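SAM-dependent O-methyltransferase (Leptospira interrogans, PDB 2HNK) probably transfers a methyl group from S-adenosylmethionine to an oxygen of its substrate, and binds the product S-adenosylhomocysteine in a modified Rossmann fold. Local coordinates at residues R202-N205 against E206-N210; G49-L52 against N53-K57; S26-K29 against L30-T34; R102-W105 against K106-G109. All coordinates share one frame; numbering follows the deposited sequence.

Contact 1 (R202-N205 against E206-N210); sequences RKFN and ELVYN
With chi1 at 173°, Phe204 carries its ring out trans to its own main-chain nitrogen, and Val208, one turn further along helix 196-210, sets its CG2 methyl beside its own backbone N, a setting that leaves the methyl facing back down the helix. The two side chains meet as a CH-pi contact in the i, i+4 pattern. Val208 CG2 stands 4.0 Å from the centroid of the Phe204 ring, over one face and 17° off the ring normal, with CZ of Phe204 as its nearest ring carbon at 3.8 Å. The same pair is joined through the main chain, where Val208 N donates to Phe204 O over 3.0 Å in a nearly straight bond. A flat ring and a beta-branched side chain suit this buried side of the helix.

On the more exposed side a water joins two groups. Leu207 N donates to Lys203 O at 2.9 Å, and the water donates to that same carbonyl while giving its other hydrogen to Glu206 OE1, 2.6 Å from the water. A glutamate with an extended chain can reach such a bridge; Lys203 NZ remains 6.6 Å from Glu206 OE1, too far for a direct ion pair.

Phe204 points at the sheet, packing on Leu177 and Ala179 of strand 175-180 and edge-to-face with Tyr160, while Val208 meets Tyr164 of helix 160-170. On another side Asn205 ND2 is hydrogen-bonded to Val182 O and to Tyr15 OH of the second subunit, and Tyr209 OH bonds Val21 O of that subunit, placing the helix between the sheet and the dimer interface.

Contact 2 (G49-L52 against N53-K57); sequences GQFL and NILTK. With SO4 (sulfate ion), chain D.
Phe51, Leu52 and Leu55 lie on helix 46-59, which runs between the S-adenosylhomocysteine pocket and the dimer interface: Leu52 touches Ser74, which binds the product, and Leu55 packs on Leu55 of the second subunit. Leu55 CD2 rests over one face of the Phe51 ring, 3.7 Å from its centroid, offset toward the CE2-CZ rim. Trans at chi1 (-175°), Phe51 puts its ring where that methyl can cover it.

Leu52 O is gripped twice. Thr56 N reaches it at 3.0 Å and Thr56 OG1 donates at 2.9 Å, the two arriving from opposite faces of the carbonyl plane. Threonine suits this buried turn because its hydroxyl is satisfied by the helix itself.

On the more polar side Gln50 and Asn53 run side by side, Gln50 OE1 3.9 Å from Asn53 CB, while Gln50 NE2 turns to Val216 O of the second subunit. The extended Lys57 gives NZ to sulfate O2 at 2.8 Å; this ion, probably from the crystallisation liquor, is also bound by Arg229 of the second subunit. Asp215 of that subunit forms a salt bridge with Lys57 NZ. Arg231 of the second subunit is close by, but the two anions probably outweigh its like charge and favour the protonated ammonium.

Contact 3 (S26-K29 against L30-T34); sequences SFLK and LRKET
Glu33 N donates to Lys29 O at 2.9 Å, the shortest of the four main-chain bonds that join residues 26-29 to residues 30-33. The contact is one stretch of helix 25-35, an alpha-helix that precedes the first strand of the Rossmann-like sheet. The next bond in the series, from Lys32 N to Leu28 O, measures 3.0 Å and is nearly straight. Although opposite in charge, Lys29 NZ and Glu33 OE1 remain 4.7 Å apart, because each long chain reaches across to helix 95-107: Lys29 NZ forms a salt bridge with Glu107, and Glu33 OE1 one with Lys103 besides a probable hydrogen bond to Tyr104 OH. A lysine and a glutamate one turn apart suit a helix face that meets charges of both signs.

Leu28 occupies a different side. With CG trans to the main-chain nitrogen (chi1 172°), it leans toward the two long chains that follow it. Its CD1 methyl lies 3.6 Å from Arg31 NH2, an oblique approach to the guanidinium, and 4.0 Å from Lys32 CE. The methyl thus rests against the guanidinium end of one chain and a methylene of the other, while Lys32 runs extended past it. Arg31, bent at chi3, turns its NE to a salt bridge with Glu23.

Leu30 is buried, and a plain hydrocarbon fits there. Its carbonyl closes the next turn: Leu30 O takes the N-H of Thr34 at 2.8 Å and the hydroxyl of Thr34 at 2.9 Å, OG1 standing above the carbonyl plane on the face opposite to the amide.

Contact 4 (R102-W105 against K106-G109); sequences RKYW and KENG
Lys106, Glu107 and Tyr104 bury the most surface here, on the last turn of helix 95-107, the helix of the beta-alpha-beta unit between strands 87-92 and 114-118. Glu107 lies alongside Tyr104, both pointing the same way, with its OE1 3.7 Å from the ring's CD2 and the carboxylate plane turned 52° from that of the ring. Glu107 gets there with CG beside its own backbone N, and its extended chain then follows the ring. Lys103 runs next to it too, CE 3.8 Å from Glu107 OE2, but its ammonium goes to Glu33. Besides its bridge to Lys29 of helix 25-35, the Glu107 carboxylate is hydrogen-bonded through OE1 to Ser26 OG, so the charge beside the ring is probably largely compensated.

Lys106 belongs to the exposed side. Its N donates to Arg102 O at 2.9 Å, and its chain, bent at chi3 and chi4, swings NZ to Glu111. Arg102 NH1 and Lys106 NZ, 6.0 Å apart, share the carboxylate of Glu111, which probably offsets their like charges.

Tyr104 O closes the helix. Asn108 ND2 reaches it at 2.7 Å and Asn108 N at 3.0 Å, from opposite faces of the carbonyl plane. Gly109 follows with positive phi (62°), a conformation glycine adopts easily, and completes a Schellman motif in which Gly109 N bonds Lys106 O at 3.1 Å. A short side-chain amide can thus supply a second donor to a carbonyl at the helix end, and together with the glycine turn it probably offsets the partial negative charge gathered there.

In chain order the segments run contact 3 (helix 25-35), contact 2 (helix 46-59), contact 4 (helix 95-107) and contact 1 (helix 196-210), all in the O-methyltransferase domain. Contacts 3 and 4 are direct neighbours, their centres about 12 Å apart, joined by polar side chains of their two helices. Contact 2 lies about 18 Å from contact 3, 19 Å from contact 4 and 24 Å from contact 1, centre to centre, touching none. Contact 1 is about 33 Å from contact 3 and 36 Å from contact 4, across the chain's centre. Helices 46-59 and 196-210 thus help join the two subunits, whereas contacts 3 and 4 pair their helices where no other chain of the assembly touches them.

Contact 1 (R202-N205 against E206-N210)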
loop_
_atom_site.group_PDB
_atom_site.type_symbol
_atom_site.label_atom_id
_atom_site.label_comp_id
_atom_site.label_asym_id
_atom_site.label_seq_id
_atom_site.Cartn_x
_atom_site.Cartn_y
_atom_site.Cartn_z
ATOM N N ARG C 202 -20.946 -0.777 -3.924
ATOM C CA ARG C 202 -20.921 -0.418 -5.355
ATOM C C ARG C 202 -20.978 1.085 -5.584
ATOM O O ARG C 202 -20.194 1.627 -6.368
ATOM C CB ARG C 202 -22.082 -1.056 -6.122
ATOM C CG ARG C 202 -21.878 -2.492 -6.539
ATOM C CD ARG C 202 -22.791 -2.853 -7.715
ATOM N NE ARG C 202 -22.980 -4.303 -7.796
ATOM C CZ ARG C 202 -24.042 -4.956 -7.324
ATOM N NH1 ARG C 202 -25.044 -4.305 -6.753
ATOM N NH2 ARG C 202 -24.108 -6.271 -7.434
ATOM N N LYS C 203 -21.927 1.740 -4.914
ATOM C CA LYS C 203 -22.088 3.194 -4.967
ATOM C C LYS C 203 -20.846 3.918 -4.467
ATOM O O LYS C 203 -20.426 4.918 -5.047
ATOM C CB LYS C 203 -23.283 3.625 -4.115
ATOM C CG LYS C 203 -24.638 3.385 -4.742
ATOM C CD LYS C 203 -25.711 4.041 -3.893
ATOM C CE LYS C 203 -26.695 4.822 -4.746
ATOM N NZ LYS C 203 -27.143 6.054 -4.022
ATOM N N PHE C 204 -20.282 3.422 -3.369
ATOM C CA PHE C 204 -19.027 3.952 -2.834
ATOM C C PHE C 204 -17.903 3.832 -3.865
ATOM O O PHE C 204 -17.239 4.824 -4.164
ATOM C CB PHE C 204 -18.660 3.247 -1.522
ATOM C CG PHE C 204 -17.305 3.614 -0.988
ATOM C CD1 PHE C 204 -17.147 4.724 -0.159
ATOM C CD2 PHE C 204 -16.185 2.849 -1.309
ATOM C CE1 PHE C 204 -15.901 5.074 0.340
ATOM C CE2 PHE C 204 -14.920 3.187 -0.813
ATOM C CZ PHE C 204 -14.777 4.305 0.020
ATOM N N ASN C 205 -17.701 2.635 -4.419
ATOM C CA ASN C 205 -16.636 2.427 -5.415
ATOM C C ASN C 205 -16.796 3.357 -6.608
ATOM O O ASN C 205 -15.820 3.884 -7.133
ATOM C CB ASN C 205 -16.558 0.966 -5.875
ATOM C CG ASN C 205 -16.091 0.022 -4.771
ATOM O OD1 ASN C 205 -15.539 0.454 -3.755
ATOM N ND2 ASN C 205 -16.309 -1.271 -4.968
ATOM N N GLU C 206 -18.049 3.566 -6.999
ATOM C CA GLU C 206 -18.427 4.414 -8.120
ATOM C C GLU C 206 -18.119 5.889 -7.820
ATOM O O GLU C 206 -17.523 6.573 -8.649
ATOM C CB GLU C 206 -19.915 4.187 -8.408
ATOM C CG GLU C 206 -20.511 4.892 -9.611
ATOM C CD GLU C 206 -21.994 4.507 -9.831
ATOM O OE1 GLU C 206 -22.861 4.801 -8.945
ATOM O OE2 GLU C 206 -22.278 3.905 -10.904
ATOM N N LEU C 207 -18.513 6.361 -6.634
ATOM C CA LEU C 207 -18.213 7.731 -6.184
ATOM C C LEU C 207 -16.714 8.032 -6.209
ATOM O O LEU C 207 -16.284 9.072 -6.710
ATOM C CB LEU C 207 -18.729 7.961 -4.756
ATOM C CG LEU C 207 -20.183 8.366 -4.517
ATOM C CD1 LEU C 207 -20.523 8.260 -3.025
ATOM C CD2 LEU C 207 -20.450 9.786 -5.049
ATOM N N VAL C 208 -15.935 7.110 -5.647
ATOM C CA VAL C 208 -14.482 7.244 -5.563
ATOM C C VAL C 208 -13.864 7.322 -6.960
ATOM O O VAL C 208 -13.060 8.208 -7.242
ATOM C CB VAL C 208 -13.877 6.063 -4.765
ATOM C CG1 VAL C 208 -12.376 5.984 -4.960
ATOM C CG2 VAL C 208 -14.250 6.162 -3.289
ATOM N N TYR C 209 -14.269 6.394 -7.825
ATOM C CA TYR C 209 -13.778 6.322 -9.195
ATOM C C TYR C 209 -14.028 7.578 -10.017
ATOM O O TYR C 209 -13.195 7.952 -10.831
ATOM C CB TYR C 209 -14.388 5.128 -9.930
ATOM C CG TYR C 209 -13.854 4.977 -11.334
ATOM C CD1 TYR C 209 -12.520 4.643 -11.556
ATOM C CD2 TYR C 209 -14.676 5.180 -12.441
ATOM C CE1 TYR C 209 -12.020 4.508 -12.835
ATOM C CE2 TYR C 209 -14.182 5.047 -13.731
ATOM C CZ TYR C 209 -12.854 4.709 -13.916
ATOM O OH TYR C 209 -12.349 4.567 -15.183
ATOM N N ASN C 210 -15.176 8.212 -9.817
ATOM C CA ASN C 210 -15.550 9.364 -10.621
ATOM C C ASN C 210 -15.191 10.688 -9.954
ATOM O O ASN C 210 -15.419 11.755 -10.517
ATOM C CB ASN C 210 -17.040 9.295 -10.963
ATOM C CG ASN C 210 -17.377 8.113 -11.867
ATOM O OD1 ASN C 210 -16.902 8.023 -12.999
ATOM N ND2 ASN C 210 -18.197 7.199 -11.369
HETATM O O HOH W 1 -22.167 6.251 -6.922
#

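Contact 2 (G49-L52 against N53-K57)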
loop_
_atom_site.group_PDB
_atom_site.type_symbol
_atom_site.label_atom_id
_atom_site.label_comp_id
_atom_site.label_asym_id
_atom_site.label_seq_id
_atom_site.Cartn_x
_atom_site.Cartn_y
_atom_site.Cartn_z
ATOM N N GLY C 49 -3.633 -6.691 8.471
ATOM C CA GLY C 49 -3.093 -5.953 9.609
ATOM C C GLY C 49 -1.737 -5.326 9.327
ATOM O O GLY C 49 -1.545 -4.124 9.540
ATOM N N GLN C 50 -0.818 -6.140 8.808
ATOM C CA GLN C 50 0.535 -5.700 8.459
ATOM C C GLN C 50 0.553 -4.661 7.345
ATOM O O GLN C 50 1.396 -3.747 7.338
ATOM C CB GLN C 50 1.418 -6.897 8.079
ATOM C CG GLN C 50 2.236 -7.445 9.217
ATOM C CD GLN C 50 3.190 -6.420 9.782
ATOM O OE1 GLN C 50 2.963 -5.895 10.871
ATOM N NE2 GLN C 50 4.254 -6.108 9.039
ATOM N N PHE C 51 -0.375 -4.826 6.407
ATOM C CA PHE C 51 -0.581 -3.881 5.326
ATOM C C PHE C 51 -0.980 -2.511 5.884
ATOM O O PHE C 51 -0.410 -1.493 5.502
ATOM C CB PHE C 51 -1.632 -4.450 4.365
ATOM C CG PHE C 51 -1.863 -3.622 3.125
ATOM C CD1 PHE C 51 -0.812 -3.304 2.263
ATOM C CD2 PHE C 51 -3.152 -3.199 2.797
ATOM C CE1 PHE C 51 -1.033 -2.561 1.117
ATOM C CE2 PHE C 51 -3.379 -2.450 1.649
ATOM C CZ PHE C 51 -2.314 -2.133 0.807
ATOM N N LEU C 52 -1.942 -2.502 6.807
ATOM C CA LEU C 52 -2.373 -1.271 7.484
ATOM C C LEU C 52 -1.215 -0.656 8.288
ATOM O O LEU C 52 -1.009 0.552 8.269
ATOM C CB LEU C 52 -3.585 -1.536 8.390
ATOM C CG LEU C 52 -4.856 -2.127 7.751
ATOM C CD1 LEU C 52 -5.925 -2.413 8.804
ATOM C CD2 LEU C 52 -5.409 -1.242 6.642
ATOM N N ASN C 53 -0.464 -1.516 8.972
ATOM C CA ASN C 53 0.716 -1.110 9.712
ATOM C C ASN C 53 1.718 -0.356 8.825
ATOM O O ASN C 53 2.042 0.797 9.106
ATOM C CB ASN C 53 1.356 -2.326 10.402
ATOM C CG ASN C 53 2.444 -1.937 11.393
ATOM O OD1 ASN C 53 3.546 -1.572 11.006
ATOM N ND2 ASN C 53 2.138 -2.033 12.678
ATOM N N ILE C 54 2.162 -0.982 7.734
ATOM C CA ILE C 54 3.147 -0.358 6.850
ATOM C C ILE C 54 2.631 0.943 6.221
ATOM O O ILE C 54 3.357 1.938 6.146
ATOM C CB ILE C 54 3.723 -1.358 5.788
ATOM C CG1 ILE C 54 5.112 -0.922 5.328
ATOM C CG2 ILE C 54 2.808 -1.527 4.576
ATOM C CD1 ILE C 54 6.218 -1.778 5.869
ATOM N N LEU C 55 1.372 0.933 5.793
ATOM C CA LEU C 55 0.740 2.117 5.218
ATOM C C LEU C 55 0.691 3.288 6.196
ATOM O O LEU C 55 0.884 4.430 5.801
ATOM C CB LEU C 55 -0.671 1.788 4.740
ATOM C CG LEU C 55 -1.024 1.652 3.252
ATOM C CD1 LEU C 55 0.141 1.340 2.317
ATOM C CD2 LEU C 55 -2.161 0.626 3.088
ATOM N N THR C 56 0.429 3.001 7.465
ATOM C CA THR C 56 0.412 4.048 8.496
ATOM C C THR C 56 1.788 4.708 8.610
ATOM O O THR C 56 1.893 5.927 8.640
ATOM C CB THR C 56 -0.047 3.484 9.855
ATOM O OG1 THR C 56 -1.379 2.981 9.716
ATOM C CG2 THR C 56 -0.021 4.557 10.949
ATOM N N LYS C 57 2.829 3.882 8.636
ATOM C CA LYS C 57 4.211 4.349 8.707
ATOM C C LYS C 57 4.658 5.115 7.457
ATOM O O LYS C 57 5.247 6.184 7.564
ATOM C CB LYS C 57 5.150 3.169 8.979
ATOM C CG LYS C 57 4.799 2.398 10.221
ATOM C CD LYS C 57 5.900 1.438 10.616
ATOM C CE LYS C 57 5.658 0.906 12.017
ATOM N NZ LYS C 57 6.789 0.059 12.483
HETATM S S SO4 D . 9.627 3.147 13.086
HETATM O O1 SO4 D . 10.177 3.581 11.812
HETATM O O2 SO4 D . 8.837 1.934 12.917
HETATM O O3 SO4 D . 10.696 2.855 14.016
HETATM O O4 SO4 D . 8.789 4.218 13.603
#

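Contact 3 (S26-K29 against L30-T34)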
loop_
_atom_site.group_PDB
_atom_site.type_symbol
_atom_site.label_atom_id
_atom_site.label_comp_id
_atom_site.label_asym_id
_atom_site.label_seq_id
_atom_site.Cartn_x
_atom_site.Cartn_y
_atom_site.Cartn_z
ATOM N N SER C 26 -0.290 -11.660 21.760
ATOM C CA SER C 26 -1.528 -10.995 22.151
ATOM C C SER C 26 -2.465 -10.784 20.962
ATOM O O SER C 26 -3.671 -10.951 21.101
ATOM C CB SER C 26 -1.240 -9.662 22.840
ATOM O OG SER C 26 -2.440 -9.007 23.202
ATOM N N PHE C 27 -1.907 -10.421 19.803
ATOM C CA PHE C 27 -2.686 -10.251 18.565
ATOM C C PHE C 27 -3.313 -11.578 18.124
ATOM O O PHE C 27 -4.489 -11.629 17.761
ATOM C CB PHE C 27 -1.800 -9.725 17.433
ATOM C CG PHE C 27 -1.439 -8.261 17.534
ATOM C CD1 PHE C 27 -1.050 -7.683 18.747
ATOM C CD2 PHE C 27 -1.426 -7.471 16.385
ATOM C CE1 PHE C 27 -0.692 -6.336 18.818
ATOM C CE2 PHE C 27 -1.061 -6.121 16.444
ATOM C CZ PHE C 27 -0.695 -5.554 17.662
ATOM N N LEU C 28 -2.510 -12.641 18.145
ATOM C CA LEU C 28 -2.979 -13.993 17.836
ATOM C C LEU C 28 -4.091 -14.405 18.790
ATOM O O LEU C 28 -5.113 -14.951 18.367
ATOM C CB LEU C 28 -1.820 -14.995 17.926
ATOM C CG LEU C 28 -2.131 -16.491 17.828
ATOM C CD1 LEU C 28 -2.787 -16.836 16.505
ATOM C CD2 LEU C 28 -0.863 -17.321 18.039
ATOM N N LYS C 29 -3.873 -14.125 20.075
ATOM C CA LYS C 29 -4.848 -14.352 21.142
ATOM C C LYS C 29 -6.202 -13.729 20.782
ATOM O O LYS C 29 -7.236 -14.394 20.880
ATOM C CB LYS C 29 -4.294 -13.780 22.456
ATOM C CG LYS C 29 -5.056 -14.082 23.733
ATOM C CD LYS C 29 -4.306 -13.447 24.913
ATOM C CE LYS C 29 -4.960 -13.728 26.246
ATOM N NZ LYS C 29 -6.084 -12.803 26.520
ATOM N N LEU C 30 -6.179 -12.465 20.353
ATOM C CA LEU C 30 -7.389 -11.754 19.931
ATOM C C LEU C 30 -8.119 -12.441 18.768
ATOM O O LEU C 30 -9.344 -12.541 18.780
ATOM C CB LEU C 30 -7.091 -10.281 19.595
ATOM C CG LEU C 30 -8.195 -9.435 18.925
ATOM C CD1 LEU C 30 -9.533 -9.435 19.704
ATOM C CD2 LEU C 30 -7.734 -8.016 18.672
ATOM N N ARG C 31 -7.365 -12.907 17.777
ATOM C CA ARG C 31 -7.953 -13.582 16.620
ATOM C C ARG C 31 -8.671 -14.867 17.036
ATOM O O ARG C 31 -9.789 -15.131 16.588
ATOM C CB ARG C 31 -6.896 -13.861 15.543
ATOM C CG ARG C 31 -6.272 -12.604 14.949
ATOM C CD ARG C 31 -5.677 -12.838 13.562
ATOM N NE ARG C 31 -4.398 -13.545 13.599
ATOM C CZ ARG C 31 -4.202 -14.780 13.145
ATOM N NH1 ARG C 31 -5.201 -15.459 12.601
ATOM N NH2 ARG C 31 -2.997 -15.337 13.228
ATOM N N LYS C 32 -8.027 -15.645 17.903
ATOM C CA LYS C 32 -8.629 -16.855 18.469
ATOM C C LYS C 32 -9.907 -16.528 19.249
ATOM O O LYS C 32 -10.930 -17.193 19.066
ATOM C CB LYS C 32 -7.636 -17.610 19.357
ATOM C CG LYS C 32 -6.498 -18.265 18.599
ATOM C CD LYS C 32 -5.556 -19.011 19.541
ATOM C CE LYS C 32 -4.437 -19.696 18.758
ATOM N NZ LYS C 32 -3.299 -20.142 19.627
ATOM N N GLU C 33 -9.847 -15.497 20.095
ATOM C CA GLU C 33 -11.015 -15.065 20.863
ATOM C C GLU C 33 -12.164 -14.638 19.949
ATOM O O GLU C 33 -13.312 -15.010 20.181
ATOM C CB GLU C 33 -10.657 -13.941 21.841
ATOM C CG GLU C 33 -11.780 -13.624 22.820
ATOM C CD GLU C 33 -11.409 -12.607 23.881
ATOM O OE1 GLU C 33 -10.221 -12.487 24.248
ATOM O OE2 GLU C 33 -12.329 -11.928 24.370
ATOM N N THR C 34 -11.842 -13.864 18.914
ATOM C CA THR C 34 -12.821 -13.408 17.929
ATOM C C THR C 34 -13.414 -14.576 17.134
ATOM O O THR C 34 -14.595 -14.552 16.795
ATOM C CB THR C 34 -12.203 -12.353 16.966
ATOM O OG1 THR C 34 -11.674 -11.266 17.730
ATOM C CG2 THR C 34 -13.245 -11.808 15.993
#

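Contact 4 (R102-W105 against K106-G109)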
loop_
_atom_site.group_PDB
_atom_site.type_symbol
_atom_site.label_atom_id
_atom_site.label_comp_id
_atom_site.label_asym_id
_atom_site.label_seq_id
_atom_site.Cartn_x
_atom_site.Cartn_y
_atom_site.Cartn_z
ATOM N N ARG C 102 -10.657 -3.015 23.987
ATOM C CA ARG C 102 -9.912 -2.370 25.075
ATOM C C ARG C 102 -9.113 -3.353 25.922
ATOM O O ARG C 102 -8.007 -3.044 26.370
ATOM C CB ARG C 102 -10.824 -1.519 25.963
ATOM C CG ARG C 102 -10.034 -0.730 26.996
ATOM C CD ARG C 102 -10.898 0.222 27.792
ATOM N NE ARG C 102 -11.428 1.327 26.991
ATOM C CZ ARG C 102 -10.720 2.363 26.554
ATOM N NH1 ARG C 102 -9.413 2.441 26.795
ATOM N NH2 ARG C 102 -11.320 3.323 25.859
ATOM N N LYS C 103 -9.668 -4.539 26.135
ATOM C CA LYS C 103 -8.927 -5.618 26.771
ATOM C C LYS C 103 -7.556 -5.786 26.097
ATOM O O LYS C 103 -6.532 -5.875 26.770
ATOM C CB LYS C 103 -9.729 -6.916 26.707
ATOM C CG LYS C 103 -8.995 -8.130 27.240
ATOM C CD LYS C 103 -9.706 -9.395 26.841
ATOM C CE LYS C 103 -8.884 -10.599 27.212
ATOM N NZ LYS C 103 -9.653 -11.859 27.003
ATOM N N TYR C 104 -7.539 -5.788 24.767
ATOM C CA TYR C 104 -6.290 -5.990 24.021
ATOM C C TYR C 104 -5.442 -4.735 23.887
ATOM O O TYR C 104 -4.219 -4.828 23.900
ATOM C CB TYR C 104 -6.552 -6.684 22.683
ATOM C CG TYR C 104 -6.921 -8.121 22.908
ATOM C CD1 TYR C 104 -8.258 -8.500 23.068
ATOM C CD2 TYR C 104 -5.927 -9.106 23.028
ATOM C CE1 TYR C 104 -8.601 -9.827 23.315
ATOM C CE2 TYR C 104 -6.259 -10.431 23.280
ATOM C CZ TYR C 104 -7.598 -10.785 23.425
ATOM O OH TYR C 104 -7.931 -12.100 23.666
ATOM N N TRP C 105 -6.079 -3.568 23.784
ATOM C CA TRP C 105 -5.351 -2.304 23.876
ATOM C C TRP C 105 -4.532 -2.247 25.182
ATOM O O TRP C 105 -3.349 -1.875 25.172
ATOM C CB TRP C 105 -6.304 -1.106 23.828
ATOM C CG TRP C 105 -7.168 -1.004 22.603
ATOM C CD1 TRP C 105 -6.940 -1.569 21.373
ATOM C CD2 TRP C 105 -8.378 -0.242 22.475
ATOM N NE1 TRP C 105 -7.938 -1.217 20.499
ATOM C CE2 TRP C 105 -8.832 -0.404 21.144
ATOM C CE3 TRP C 105 -9.122 0.558 23.355
ATOM C CZ2 TRP C 105 -10.010 0.197 20.672
ATOM C CZ3 TRP C 105 -10.295 1.156 22.889
ATOM C CH2 TRP C 105 -10.724 0.975 21.555
ATOM N N LYS C 106 -5.176 -2.625 26.293
ATOM C CA LYS C 106 -4.532 -2.634 27.605
ATOM C C LYS C 106 -3.416 -3.665 27.684
ATOM O O LYS C 106 -2.335 -3.362 28.189
ATOM C CB LYS C 106 -5.553 -2.864 28.725
ATOM C CG LYS C 106 -5.032 -2.536 30.126
ATOM C CD LYS C 106 -6.120 -2.699 31.191
ATOM C CE LYS C 106 -7.217 -1.620 31.106
ATOM N NZ LYS C 106 -6.716 -0.247 31.429
ATOM N N GLU C 107 -3.681 -4.872 27.181
ATOM C CA GLU C 107 -2.666 -5.937 27.094
ATOM C C GLU C 107 -1.403 -5.471 26.377
ATOM O O GLU C 107 -0.297 -5.890 26.709
ATOM C CB GLU C 107 -3.218 -7.166 26.366
ATOM C CG GLU C 107 -3.994 -8.134 27.251
ATOM C CD GLU C 107 -4.213 -9.509 26.598
ATOM O OE1 GLU C 107 -3.454 -9.865 25.666
ATOM O OE2 GLU C 107 -5.138 -10.236 27.026
ATOM N N ASN C 108 -1.577 -4.596 25.396
ATOM C CA ASN C 108 -0.475 -4.146 24.570
ATOM C C ASN C 108 0.037 -2.759 24.947
ATOM O O ASN C 108 0.911 -2.217 24.272
ATOM C CB ASN C 108 -0.876 -4.225 23.093
ATOM C CG ASN C 108 -1.030 -5.659 22.616
ATOM O OD1 ASN C 108 -0.048 -6.332 22.319
ATOM N ND2 ASN C 108 -2.261 -6.134 22.556
ATOM N N GLY C 109 -0.516 -2.199 26.028
ATOM C CA GLY C 109 -0.082 -0.912 26.575
ATOM C C GLY C 109 -0.265 0.261 25.629
ATOM O O GLY C 109 0.549 1.188 25.627
#